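Local coordinates for type IV pilus biogenesis protein PilB (Streptococcus sanguinis, PDB 7B7P) that serves as a bimodular minor pilin of type IV pili, with a direct role in adhesion that probably involves its metal-binding von Willebrand factor A-like module, at residues Asp320-Thr324 / Lys356-Leu360; Tyr290-Ala296 / Phe314-Asp320; Glu345-Ala351 / Ser382-Ile387. All coordinates share one frame. Numbering follows the deposited sequence.

Interaction 1: Asp320-Thr324 / Lys356-Leu360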
ATOM      1  N   ASP A 320     -26.179   8.844   6.285  1.00 58.65           N
ATOM      2  CA  ASP A 320     -25.580   9.322   7.517  1.00 52.16           C
ATOM      3  C   ASP A 320     -24.084   9.509   7.337  1.00 59.65           C
ATOM      4  O   ASP A 320     -23.287   8.584   7.562  1.00 62.02           O
ATOM      5  CB  ASP A 320     -25.855   8.334   8.654  1.00 53.60           C
ATOM      6  CG  ASP A 320     -25.405   8.853  10.010  1.00 53.89           C
ATOM      7  OD1 ASP A 320     -24.924  10.000  10.108  1.00 55.78           O
ATOM      8  OD2 ASP A 320     -25.506   8.089  10.983  1.00 61.97           O
ATOM      9  N   LEU A 321     -23.702  10.708   6.932  1.00 59.50           N
ATOM     10  CA  LEU A 321     -22.317  11.121   6.785  1.00 58.21           C
ATOM     11  C   LEU A 321     -21.820  11.963   7.957  1.00 54.94           C
ATOM     12  O   LEU A 321     -20.865  12.722   7.797  1.00 58.37           O
ATOM     13  CB  LEU A 321     -22.166  11.909   5.494  1.00 57.22           C
ATOM     14  CG  LEU A 321     -22.702  11.144   4.302  1.00 59.55           C
ATOM     15  CD1 LEU A 321     -22.520  12.016   3.053  1.00 53.20           C
ATOM     16  CD2 LEU A 321     -21.934   9.808   4.194  1.00 53.92           C
ATOM     17  N   SER A 322     -22.457  11.878   9.116  1.00 56.38           N
ATOM     18  CA  SER A 322     -22.047  12.757  10.200  1.00 60.19           C
ATOM     19  C   SER A 322     -20.715  12.291  10.807  1.00 62.37           C
ATOM     20  O   SER A 322     -20.443  11.094  10.895  1.00 61.78           O
ATOM     21  CB  SER A 322     -23.112  12.805  11.299  1.00 62.24           C
ATOM     22  OG  SER A 322     -22.541  13.350  12.487  1.00 66.27           O
ATOM     23  N   PRO A 323     -19.879  13.231  11.261  1.00 64.89           N
ATOM     24  CA  PRO A 323     -18.733  12.840  12.083  1.00 62.60           C
ATOM     25  C   PRO A 323     -19.139  12.389  13.461  1.00 68.00           C
ATOM     26  O   PRO A 323     -18.295  11.860  14.192  1.00 67.37           O
ATOM     27  CB  PRO A 323     -17.885  14.116  12.143  1.00 64.51           C
ATOM     28  CG  PRO A 323     -18.458  15.030  11.121  1.00 61.71           C
ATOM     29  CD  PRO A 323     -19.889  14.676  10.997  1.00 66.11           C
ATOM     30  N   THR A 324     -20.407  12.575  13.832  1.00 69.75           N
ATOM     31  CA  THR A 324     -20.942  12.075  15.091  1.00 69.87           C
ATOM     32  C   THR A 324     -21.413  10.648  14.857  1.00 67.14           C
ATOM     33  O   THR A 324     -22.298  10.404  14.031  1.00 69.75           O
ATOM     34  CB  THR A 324     -22.095  12.959  15.592  1.00 76.70           C
ATOM     35  OG1 THR A 324     -21.586  14.253  15.950  1.00 69.34           O
ATOM     36  CG2 THR A 324     -22.765  12.327  16.810  1.00 69.34           C
ATOM     37  N   LYS A 356     -15.784   9.645  -0.060  1.00 54.40           N
ATOM     38  CA  LYS A 356     -15.587  11.010  -0.543  1.00 59.61           C
ATOM     39  C   LYS A 356     -15.480  12.007   0.608  1.00 57.96           C
ATOM     40  O   LYS A 356     -14.701  12.957   0.545  1.00 66.53           O
ATOM     41  CB  LYS A 356     -16.720  11.396  -1.484  1.00 59.34           C
ATOM     42  CG  LYS A 356     -16.525  10.880  -2.894  1.00 66.06           C
ATOM     43  CD  LYS A 356     -17.825  10.425  -3.495  1.00 68.85           C
ATOM     44  CE  LYS A 356     -18.691  11.589  -3.852  1.00 73.11           C
ATOM     45  NZ  LYS A 356     -19.612  11.190  -4.969  1.00 82.35           N
ATOM     46  N   LYS A 357     -16.237  11.805   1.676  1.00 59.28           N
ATOM     47  CA  LYS A 357     -16.184  12.771   2.761  1.00 59.40           C
ATOM     48  C   LYS A 357     -14.983  12.561   3.685  1.00 61.88           C
ATOM     49  O   LYS A 357     -14.376  13.541   4.131  1.00 62.92           O
ATOM     50  CB  LYS A 357     -17.473  12.724   3.572  1.00 59.32           C
ATOM     51  CG  LYS A 357     -17.499  13.762   4.676  1.00 60.49           C
ATOM     52  CD  LYS A 357     -18.872  13.942   5.267  1.00 58.25           C
ATOM     53  CE  LYS A 357     -18.894  15.146   6.231  1.00 60.72           C
ATOM     54  NZ  LYS A 357     -20.281  15.375   6.700  1.00 63.98           N
ATOM     55  N   PHE A 358     -14.622  11.310   3.984  1.00 52.44           N
ATOM     56  CA  PHE A 358     -13.692  11.014   5.066  1.00 54.32           C
ATOM     57  C   PHE A 358     -12.326  10.499   4.595  1.00 60.81           C
ATOM     58  O   PHE A 358     -11.477  10.157   5.433  1.00 56.43           O
ATOM     59  CB  PHE A 358     -14.330   9.988   6.016  1.00 50.42           C
ATOM     60  CG  PHE A 358     -15.507  10.525   6.806  1.00 60.56           C
ATOM     61  CD1 PHE A 358     -15.302  11.346   7.907  1.00 61.60           C
ATOM     62  CD2 PHE A 358     -16.818  10.221   6.435  1.00 57.24           C
ATOM     63  CE1 PHE A 358     -16.375  11.844   8.638  1.00 62.15           C
ATOM     64  CE2 PHE A 358     -17.893  10.716   7.147  1.00 59.18           C
ATOM     65  CZ  PHE A 358     -17.674  11.528   8.264  1.00 61.46           C
ATOM     66  N   GLY A 359     -12.083  10.427   3.293  1.00 57.94           N
ATOM     67  CA  GLY A 359     -10.898   9.728   2.834  1.00 63.32           C
ATOM     68  C   GLY A 359      -9.717  10.585   2.422  1.00 63.90           C
ATOM     69  O   GLY A 359      -8.794  10.075   1.782  1.00 64.83           O
ATOM     70  N   LEU A 360      -9.710  11.866   2.815  1.00 62.48           N
ATOM     71  CA  LEU A 360      -8.735  12.813   2.275  1.00 70.27           C
ATOM     72  C   LEU A 360      -7.294  12.399   2.581  1.00 68.70           C
ATOM     73  O   LEU A 360      -6.427  12.436   1.701  1.00 78.23           O
ATOM     74  CB  LEU A 360      -9.001  14.221   2.807  1.00 66.75           C
ATOM     75  CG  LEU A 360      -8.007  15.246   2.262  1.00 69.94           C
ATOM     76  CD1 LEU A 360      -8.115  15.368   0.752  1.00 67.75           C
ATOM     77  CD2 LEU A 360      -8.177  16.614   2.938  1.00 75.70           C
TER
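A fully extended lysine makes the one hydrogen bond between the segments: with all four chi angles of K357 near 180°, its NZ reaches 2.9 Å from the backbone O of L321. The charge therefore ends on a peptide carbonyl. On the way it lies along L321, K357 CD coming 3.9 Å from L321 CB. F358, next in the chain, points its CZ at the same carbonyl, 3.4 Å from L321 O, so that the oxygen sits at the ring edge; P323 CB is 4.4 Å from F358 CE1. This is the last turn of helix 341-358 in the von Willebrand A-like module, met by the irregular loop that follows strand 311-314. Two consecutive side-chain turns shape that loop: an Asx turn, S322 N to D320 OD1 at 3.3 Å, and an ST turn, T324 N to S322 OG at 2.6 Å. F358 and P323 also both rest on I267 of helix 258-270, whose R263 hydrogen-bonds S322 O.

Interaction 2: Tyr290-Ala296 / Phe314-Asp320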
ATOM      1  N   TYR A 290     -27.405   0.133   5.267  1.00 57.20           N
ATOM      2  CA  TYR A 290     -26.864   1.491   5.236  1.00 59.52           C
ATOM      3  C   TYR A 290     -27.591   2.291   6.306  1.00 57.59           C
ATOM      4  O   TYR A 290     -28.645   1.880   6.795  1.00 61.24           O
ATOM      5  CB  TYR A 290     -27.005   2.139   3.840  1.00 53.59           C
ATOM      6  CG  TYR A 290     -28.451   2.129   3.307  1.00 59.84           C
ATOM      7  CD1 TYR A 290     -28.956   1.035   2.606  1.00 56.84           C
ATOM      8  CD2 TYR A 290     -29.306   3.210   3.531  1.00 55.38           C
ATOM      9  CE1 TYR A 290     -30.269   1.021   2.144  1.00 61.22           C
ATOM     10  CE2 TYR A 290     -30.596   3.205   3.079  1.00 56.35           C
ATOM     11  CZ  TYR A 290     -31.088   2.114   2.397  1.00 62.75           C
ATOM     12  OH  TYR A 290     -32.398   2.117   1.953  1.00 61.39           O
ATOM     13  N   LEU A 291     -26.995   3.413   6.707  1.00 61.52           N
ATOM     14  CA  LEU A 291     -27.618   4.331   7.656  1.00 57.28           C
ATOM     15  C   LEU A 291     -28.047   5.603   6.943  1.00 60.78           C
ATOM     16  O   LEU A 291     -27.342   6.087   6.057  1.00 58.12           O
ATOM     17  CB  LEU A 291     -26.671   4.677   8.804  1.00 56.18           C
ATOM     18  CG  LEU A 291     -26.406   3.469   9.697  1.00 62.86           C
ATOM     19  CD1 LEU A 291     -25.436   3.788  10.815  1.00 62.88           C
ATOM     20  CD2 LEU A 291     -27.712   2.973  10.245  1.00 59.30           C
ATOM     21  N   VAL A 292     -29.213   6.146   7.323  1.00 61.41           N
ATOM     22  CA  VAL A 292     -29.635   7.428   6.778  1.00 58.13           C
ATOM     23  C   VAL A 292     -29.468   8.507   7.838  1.00 58.67           C
ATOM     24  O   VAL A 292     -29.445   8.257   9.044  1.00 58.50           O
ATOM     25  CB  VAL A 292     -31.072   7.413   6.208  1.00 59.79           C
ATOM     26  CG1 VAL A 292     -31.157   6.447   5.039  1.00 58.01           C
ATOM     27  CG2 VAL A 292     -32.123   7.108   7.294  1.00 54.84           C
ATOM     28  N   ASP A 293     -29.282   9.724   7.356  1.00 65.09           N
ATOM     29  CA  ASP A 293     -29.354  10.918   8.177  1.00 61.94           C
ATOM     30  C   ASP A 293     -30.788  11.098   8.692  1.00 63.84           C
ATOM     31  O   ASP A 293     -31.761  10.708   8.030  1.00 58.90           O
ATOM     32  CB  ASP A 293     -28.901  12.082   7.301  1.00 65.61           C
ATOM     33  CG  ASP A 293     -28.851  13.417   8.011  1.00 68.96           C
ATOM     34  OD1 ASP A 293     -29.735  13.755   8.825  1.00 75.27           O
ATOM     35  OD2 ASP A 293     -27.917  14.163   7.684  1.00 79.37           O
ATOM     36  N   SER A 294     -30.926  11.703   9.876  1.00 62.66           N
ATOM     37  CA  SER A 294     -32.276  11.941  10.411  1.00 68.20           C
ATOM     38  C   SER A 294     -33.144  12.749   9.438  1.00 67.82           C
ATOM     39  O   SER A 294     -34.370  12.582   9.409  1.00 64.88           O
ATOM     40  CB  SER A 294     -32.215  12.651  11.765  1.00 60.84           C
ATOM     41  OG  SER A 294     -31.401  13.818  11.708  1.00 69.59           O
ATOM     42  N   ARG A 295     -32.526  13.604   8.615  1.00 68.30           N
ATOM     43  CA  ARG A 295     -33.255  14.352   7.590  1.00 67.66           C
ATOM     44  C   ARG A 295     -34.126  13.461   6.711  1.00 69.79           C
ATOM     45  O   ARG A 295     -35.074  13.957   6.080  1.00 66.49           O
ATOM     46  CB  ARG A 295     -32.285  15.111   6.664  1.00 69.18           C
ATOM     47  CG  ARG A 295     -31.700  16.438   7.173  1.00 71.76           C
ATOM     48  CD  ARG A 295     -30.485  16.795   6.311  1.00 71.85           C
ATOM     49  NE  ARG A 295     -29.553  17.728   6.932  1.00 70.77           N
ATOM     50  CZ  ARG A 295     -29.723  19.050   6.976  1.00 80.35           C
ATOM     51  NH1 ARG A 295     -30.801  19.627   6.437  1.00 74.16           N
ATOM     52  NH2 ARG A 295     -28.806  19.807   7.568  1.00 83.60           N
ATOM     53  N   ALA A 296     -33.800  12.173   6.604  1.00 70.90           N
ATOM     54  CA  ALA A 296     -34.522  11.286   5.699  1.00 65.53           C
ATOM     55  C   ALA A 296     -35.781  10.706   6.327  1.00 63.83           C
ATOM     56  O   ALA A 296     -36.561  10.067   5.609  1.00 62.88           O
ATOM     57  CB  ALA A 296     -33.612  10.146   5.221  1.00 66.18           C
ATOM     58  N   PHE A 314     -35.452   3.106   2.102  1.00 70.92           N
ATOM     59  CA  PHE A 314     -35.767   4.522   1.988  1.00 67.25           C
ATOM     60  C   PHE A 314     -35.844   4.878   0.512  1.00 69.21           C
ATOM     61  O   PHE A 314     -34.892   4.624  -0.238  1.00 65.62           O
ATOM     62  CB  PHE A 314     -34.746   5.380   2.725  1.00 63.00           C
ATOM     63  CG  PHE A 314     -34.794   5.216   4.227  1.00 65.75           C
ATOM     64  CD1 PHE A 314     -34.116   4.166   4.855  1.00 60.85           C
ATOM     65  CD2 PHE A 314     -35.513   6.108   5.011  1.00 64.04           C
ATOM     66  CE1 PHE A 314     -34.164   4.019   6.253  1.00 59.96           C
ATOM     67  CE2 PHE A 314     -35.557   5.971   6.401  1.00 61.63           C
ATOM     68  CZ  PHE A 314     -34.894   4.925   7.017  1.00 60.80           C
ATOM     69  N   ASN A 315     -37.000   5.431   0.103  1.00 70.84           N
ATOM     70  CA  ASN A 315     -37.198   5.865  -1.281  1.00 70.04           C
ATOM     71  C   ASN A 315     -36.143   6.881  -1.694  1.00 64.49           C
ATOM     72  O   ASN A 315     -35.570   6.786  -2.785  1.00 65.65           O
ATOM     73  CB  ASN A 315     -38.599   6.456  -1.457  1.00 69.14           C
ATOM     74  CG  ASN A 315     -39.703   5.419  -1.311  1.00 76.92           C
ATOM     75  OD1 ASN A 315     -39.558   4.273  -1.755  1.00 76.73           O
ATOM     76  ND2 ASN A 315     -40.819   5.817  -0.692  1.00 73.95           N
ATOM     77  N   ASN A 316     -35.869   7.856  -0.832  1.00 62.63           N
ATOM     78  CA  ASN A 316     -34.806   8.840  -1.044  1.00 68.41           C
ATOM     79  C   ASN A 316     -33.836   8.757   0.126  1.00 67.96           C
ATOM     80  O   ASN A 316     -34.049   9.387   1.171  1.00 68.99           O
ATOM     81  CB  ASN A 316     -35.367  10.259  -1.183  1.00 69.91           C
ATOM     82  CG  ASN A 316     -34.259  11.343  -1.110  1.00 83.56           C
ATOM     83  OD1 ASN A 316     -34.349  12.299  -0.321  1.00 82.54           O
ATOM     84  ND2 ASN A 316     -33.207  11.183  -1.929  1.00 83.06           N
ATOM     85  N   PRO A 317     -32.764   7.989   0.013  1.00 69.26           N
ATOM     86  CA  PRO A 317     -31.801   7.936   1.117  1.00 66.96           C
ATOM     87  C   PRO A 317     -31.000   9.221   1.205  1.00 67.05           C
ATOM     88  O   PRO A 317     -30.555   9.772   0.202  1.00 77.05           O
ATOM     89  CB  PRO A 317     -30.898   6.751   0.758  1.00 65.37           C
ATOM     90  CG  PRO A 317     -31.595   6.046  -0.371  1.00 67.34           C
ATOM     91  CD  PRO A 317     -32.393   7.085  -1.086  1.00 67.61           C
ATOM     92  N   ILE A 318     -30.816   9.704   2.415  1.00 67.96           N
ATOM     93  CA  ILE A 318     -29.807  10.703   2.685  1.00 60.86           C
ATOM     94  C   ILE A 318     -28.859  10.024   3.648  1.00 63.24           C
ATOM     95  O   ILE A 318     -29.225   9.735   4.798  1.00 61.95           O
ATOM     96  CB  ILE A 318     -30.405  11.990   3.260  1.00 64.84           C
ATOM     97  CG1 ILE A 318     -31.443  12.541   2.273  1.00 66.32           C
ATOM     98  CG2 ILE A 318     -29.326  13.002   3.531  1.00 58.21           C
ATOM     99  CD1 ILE A 318     -32.410  13.493   2.874  1.00 61.56           C
ATOM    100  N   TYR A 319     -27.667   9.704   3.165  1.00 59.59           N
ATOM    101  CA  TYR A 319     -26.772   8.886   3.955  1.00 57.34           C
ATOM    102  C   TYR A 319     -26.340   9.615   5.216  1.00 59.46           C
ATOM    103  O   TYR A 319     -26.191  10.835   5.238  1.00 61.48           O
ATOM    104  CB  TYR A 319     -25.580   8.459   3.109  1.00 59.80           C
ATOM    105  CG  TYR A 319     -26.072   7.567   1.995  1.00 59.76           C
ATOM    106  CD1 TYR A 319     -26.763   6.396   2.279  1.00 56.31           C
ATOM    107  CD2 TYR A 319     -25.894   7.916   0.671  1.00 55.87           C
ATOM    108  CE1 TYR A 319     -27.252   5.594   1.266  1.00 55.93           C
ATOM    109  CE2 TYR A 319     -26.375   7.117  -0.359  1.00 55.83           C
ATOM    110  CZ  TYR A 319     -27.050   5.967  -0.053  1.00 57.19           C
ATOM    111  OH  TYR A 319     -27.526   5.198  -1.072  1.00 61.77           O
ATOM    112  N   ASP A 320     -26.179   8.844   6.285  1.00 58.65           N
ATOM    113  CA  ASP A 320     -25.580   9.322   7.517  1.00 52.16           C
ATOM    114  C   ASP A 320     -24.084   9.509   7.337  1.00 59.65           C
ATOM    115  O   ASP A 320     -23.287   8.584   7.562  1.00 62.02           O
ATOM    116  CB  ASP A 320     -25.855   8.334   8.654  1.00 53.60           C
ATOM    117  CG  ASP A 320     -25.405   8.853  10.010  1.00 53.89           C
ATOM    118  OD1 ASP A 320     -24.924  10.000  10.108  1.00 55.78           O
ATOM    119  OD2 ASP A 320     -25.506   8.089  10.983  1.00 61.97           O
TER
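F314 and V292 form the apolar centre: V292 CG2 sits over the face of the F314 ring, 3.8 Å from its centroid and 21° off the normal, a CH-pi contact. A296 and I318 extend it on one flank, A296 CB lying 4.2 Å from I318 CB. On another, P317 CB is 4.3 Å from V292 CG1 and 4.2 Å from Y290 CE2. Y290 then takes the edge of Y319 toward its own face in an offset edge-to-face pair, ring centroids 6.0 Å apart and planes at 87°, while its hydroxyl accepts from the backbone, F314 N to Y290 OH at 3.2 Å. The main chains meet in a single beta bridge between V292 and Y319, closed by D320 N to L291 O at 3.0 Å and D293 N to I318 O at 2.6 Å. Beyond it, at the polar edge, D293 OD1 receives R295 N at 2.8 Å, an Asx turn that leads into the short 3-10 segment 294-296. D320 turns its carboxylate to R331, its salt-bridge partner.

This pairing extends the run of strand 289-291, an outermost strand of a small four-stranded antiparallel sheet in the von Willebrand A-like module, and holds the loop leaving strand 311-314 against it. R331 also donates to V292 O, beside strand 332-335. Helix 341-358 covers Y290, P317 and Y319 with N346, and Y350 meets the Y319 ring; L291 packs on D260 and R263 of helix 258-270.

Interaction 3: Glu345-Ala351 / Ser382-Ile387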
ATOM      1  N   GLU A 345     -27.573  -1.572  -4.103  1.00 57.37           N
ATOM      2  CA  GLU A 345     -27.066  -0.327  -4.658  1.00 60.52           C
ATOM      3  C   GLU A 345     -26.915   0.760  -3.586  1.00 56.35           C
ATOM      4  O   GLU A 345     -25.884   1.438  -3.535  1.00 57.33           O
ATOM      5  CB  GLU A 345     -27.987   0.130  -5.800  1.00 56.46           C
ATOM      6  CG  GLU A 345     -27.716   1.552  -6.287  1.00 66.28           C
ATOM      7  CD  GLU A 345     -26.252   1.779  -6.722  1.00 67.35           C
ATOM      8  OE1 GLU A 345     -25.603   0.817  -7.210  1.00 74.26           O
ATOM      9  OE2 GLU A 345     -25.756   2.922  -6.577  1.00 71.61           O
ATOM     10  N   ASN A 346     -27.912   0.926  -2.705  1.00 54.42           N
ATOM     11  CA  ASN A 346     -27.810   1.975  -1.680  1.00 55.18           C
ATOM     12  C   ASN A 346     -26.715   1.669  -0.661  1.00 58.60           C
ATOM     13  O   ASN A 346     -26.075   2.586  -0.124  1.00 55.06           O
ATOM     14  CB  ASN A 346     -29.154   2.163  -0.946  1.00 58.16           C
ATOM     15  CG  ASN A 346     -30.222   2.837  -1.816  1.00 59.30           C
ATOM     16  OD1 ASN A 346     -29.904   3.547  -2.759  1.00 59.76           O
ATOM     17  ND2 ASN A 346     -31.482   2.617  -1.492  1.00 59.84           N
ATOM     18  N   SER A 347     -26.505   0.389  -0.359  1.00 57.97           N
ATOM     19  CA  SER A 347     -25.457   0.002   0.579  1.00 53.23           C
ATOM     20  C   SER A 347     -24.070   0.266   0.005  1.00 55.93           C
ATOM     21  O   SER A 347     -23.151   0.671   0.730  1.00 55.60           O
ATOM     22  CB  SER A 347     -25.631  -1.469   0.950  1.00 47.25           C
ATOM     23  OG  SER A 347     -24.679  -1.831   1.926  1.00 58.06           O
ATOM     24  N   ILE A 348     -23.893   0.012  -1.288  1.00 55.72           N
ATOM     25  CA  ILE A 348     -22.609   0.257  -1.921  1.00 52.42           C
ATOM     26  C   ILE A 348     -22.373   1.755  -2.069  1.00 55.86           C
ATOM     27  O   ILE A 348     -21.255   2.242  -1.880  1.00 52.03           O
ATOM     28  CB  ILE A 348     -22.554  -0.483  -3.273  1.00 54.71           C
ATOM     29  CG1 ILE A 348     -22.442  -1.995  -3.033  1.00 54.78           C
ATOM     30  CG2 ILE A 348     -21.390   0.003  -4.134  1.00 54.87           C
ATOM     31  CD1 ILE A 348     -22.564  -2.843  -4.289  1.00 56.73           C
ATOM     32  N   ALA A 349     -23.422   2.509  -2.412  1.00 53.92           N
ATOM     33  CA  ALA A 349     -23.279   3.953  -2.585  1.00 55.95           C
ATOM     34  C   ALA A 349     -22.964   4.645  -1.268  1.00 52.46           C
ATOM     35  O   ALA A 349     -22.235   5.643  -1.252  1.00 57.01           O
ATOM     36  CB  ALA A 349     -24.552   4.556  -3.197  1.00 55.06           C
ATOM     37  N   TYR A 350     -23.504   4.136  -0.161  1.00 54.45           N
ATOM     38  CA  TYR A 350     -23.178   4.684   1.154  1.00 52.61           C
ATOM     39  C   TYR A 350     -21.676   4.674   1.378  1.00 53.30           C
ATOM     40  O   TYR A 350     -21.091   5.662   1.830  1.00 55.69           O
ATOM     41  CB  TYR A 350     -23.895   3.874   2.241  1.00 48.30           C
ATOM     42  CG  TYR A 350     -23.681   4.363   3.664  1.00 52.66           C
ATOM     43  CD1 TYR A 350     -23.493   5.700   3.925  1.00 54.57           C
ATOM     44  CD2 TYR A 350     -23.721   3.482   4.753  1.00 52.45           C
ATOM     45  CE1 TYR A 350     -23.318   6.167   5.189  1.00 54.39           C
ATOM     46  CE2 TYR A 350     -23.566   3.938   6.038  1.00 54.95           C
ATOM     47  CZ  TYR A 350     -23.372   5.298   6.250  1.00 58.33           C
ATOM     48  OH  TYR A 350     -23.201   5.803   7.517  1.00 58.78           O
ATOM     49  N   ALA A 351     -21.033   3.551   1.054  1.00 53.60           N
ATOM     50  CA  ALA A 351     -19.594   3.436   1.235  1.00 51.51           C
ATOM     51  C   ALA A 351     -18.848   4.420   0.336  1.00 52.31           C
ATOM     52  O   ALA A 351     -17.809   4.967   0.718  1.00 55.22           O
ATOM     53  CB  ALA A 351     -19.168   1.994   0.961  1.00 45.47           C
ATOM     54  N   SER A 382     -16.970  -4.378  -6.924  1.00 55.24           N
ATOM     55  CA  SER A 382     -17.895  -3.269  -7.093  1.00 60.04           C
ATOM     56  C   SER A 382     -17.822  -2.304  -5.905  1.00 60.93           C
ATOM     57  O   SER A 382     -17.771  -1.075  -6.079  1.00 58.32           O
ATOM     58  CB  SER A 382     -19.295  -3.851  -7.275  1.00 58.59           C
ATOM     59  OG  SER A 382     -20.179  -2.925  -7.853  1.00 77.44           O
ATOM     60  N   LEU A 383     -17.797  -2.853  -4.687  1.00 56.81           N
ATOM     61  CA  LEU A 383     -17.650  -2.045  -3.481  1.00 56.66           C
ATOM     62  C   LEU A 383     -16.347  -1.244  -3.498  1.00 56.88           C
ATOM     63  O   LEU A 383     -16.336  -0.035  -3.223  1.00 55.48           O
ATOM     64  CB  LEU A 383     -17.709  -2.953  -2.256  1.00 54.42           C
ATOM     65  CG  LEU A 383     -17.479  -2.261  -0.922  1.00 55.97           C
ATOM     66  CD1 LEU A 383     -18.669  -1.333  -0.732  1.00 48.64           C
ATOM     67  CD2 LEU A 383     -17.352  -3.304   0.249  1.00 48.35           C
ATOM     68  N   THR A 384     -15.239  -1.918  -3.812  1.00 53.40           N
ATOM     69  CA  THR A 384     -13.927  -1.285  -3.889  1.00 58.26           C
ATOM     70  C   THR A 384     -13.929  -0.128  -4.886  1.00 61.31           C
ATOM     71  O   THR A 384     -13.452   0.976  -4.581  1.00 59.43           O
ATOM     72  CB  THR A 384     -12.887  -2.341  -4.281  1.00 58.56           C
ATOM     73  OG1 THR A 384     -12.947  -3.434  -3.349  1.00 60.33           O
ATOM     74  CG2 THR A 384     -11.483  -1.757  -4.319  1.00 55.67           C
ATOM     75  N   ASP A 385     -14.480  -0.366  -6.079  1.00 56.35           N
ATOM     76  CA  ASP A 385     -14.511   0.665  -7.110  1.00 58.96           C
ATOM     77  C   ASP A 385     -15.297   1.887  -6.647  1.00 61.36           C
ATOM     78  O   ASP A 385     -14.898   3.024  -6.918  1.00 60.53           O
ATOM     79  CB  ASP A 385     -15.123   0.106  -8.394  1.00 57.65           C
ATOM     80  CG  ASP A 385     -14.264  -0.967  -9.048  1.00 68.77           C
ATOM     81  OD1 ASP A 385     -13.081  -1.149  -8.652  1.00 71.40           O
ATOM     82  OD2 ASP A 385     -14.775  -1.620  -9.993  1.00 74.70           O
ATOM     83  N   ARG A 386     -16.430   1.674  -5.963  1.00 56.99           N
ATOM     84  CA  ARG A 386     -17.178   2.805  -5.423  1.00 61.74           C
ATOM     85  C   ARG A 386     -16.368   3.543  -4.359  1.00 57.35           C
ATOM     86  O   ARG A 386     -16.316   4.777  -4.355  1.00 58.21           O
ATOM     87  CB  ARG A 386     -18.524   2.350  -4.853  1.00 55.99           C
ATOM     88  CG  ARG A 386     -19.566   3.444  -4.854  1.00 60.12           C
ATOM     89  CD  ARG A 386     -19.976   3.790  -6.275  1.00 59.92           C
ATOM     90  NE  ARG A 386     -20.643   2.634  -6.863  1.00 68.92           N
ATOM     91  CZ  ARG A 386     -21.961   2.480  -6.870  1.00 67.70           C
ATOM     92  NH1 ARG A 386     -22.738   3.437  -6.353  1.00 60.10           N
ATOM     93  NH2 ARG A 386     -22.494   1.383  -7.393  1.00 66.89           N
ATOM     94  N   ILE A 387     -15.718   2.805  -3.455  1.00 59.04           N
ATOM     95  CA  ILE A 387     -14.836   3.449  -2.478  1.00 56.73           C
ATOM     96  C   ILE A 387     -13.761   4.274  -3.194  1.00 58.82           C
ATOM     97  O   ILE A 387     -13.342   5.328  -2.698  1.00 59.02           O
ATOM     98  CB  ILE A 387     -14.225   2.383  -1.531  1.00 59.57           C
ATOM     99  CG1 ILE A 387     -15.305   1.728  -0.643  1.00 53.82           C
ATOM    100  CG2 ILE A 387     -13.094   2.975  -0.656  1.00 46.79           C
ATOM    101  CD1 ILE A 387     -14.733   0.610   0.271  1.00 51.64           C
TER
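E345 and R386 satisfy each other in a two-pronged salt bridge: R386 NH1 donates to E345 OE2 at 3.1 Å and R386 NH2 to E345 OE1 at 3.2 Å, both nearly linear. E345 starts sideways and bends at chi2 (p) to bring its carboxylate into the guanidinium plane. I348 CG2 lies over one face of that guanidinium, 3.7 Å from R386 NH2, so the arginine spends its polar edge on the acid and its flat face on an aliphatic neighbour. Backbone donors are met within each helix, as A349 N is by E345 O at 2.9 Å and R386 N by S382 O at 3.1 Å. Three side-chain hydroxyls are satisfied elsewhere: S347 OG by A289 O, Y350 OH by D320 O, T384 OG1 by G380 O. Toward the C-terminal ends of the two segments the interface is apolar, with A351 CB 3.8 Å from L383 CD1 and 4.2 Å from I387 CG1.

The segment axes approach to 8.5 Å and cross at -40°, running in roughly the same direction, as two helices on one side of the largely parallel core sheet of a von Willebrand A fold can. L383 lies about 10 Å, side chain to side chain, from the Mg(2+)-binding D284. Helix 380-388 rests on strand 364-370 through T384 and I387, while helix 341-358 lies between it and strand 289-291, and P258 touches both S347 and L383.

How the interactions relate
Going from the N terminus, interaction 2 comes first: it closes the excursion of residues 297-313, which carries strand 302-305 and most of strand 311-314, back onto the end of strand 289-291. Its last residue, D320, is the first of interaction 1, which joins the following loop to the end of helix 341-358. Interaction 3 opens within that same helix, before 356-360, and closes on helix 380-388, past strand 364-370; interactions 1 and 3 therefore cross, whereas interaction 2 precedes interaction 3 in series. Y350 links all three, its OH 2.8 Å from D320 O. Together they tie the small antiparallel sheet, through helix 341-358, to the helices beside the core sheet.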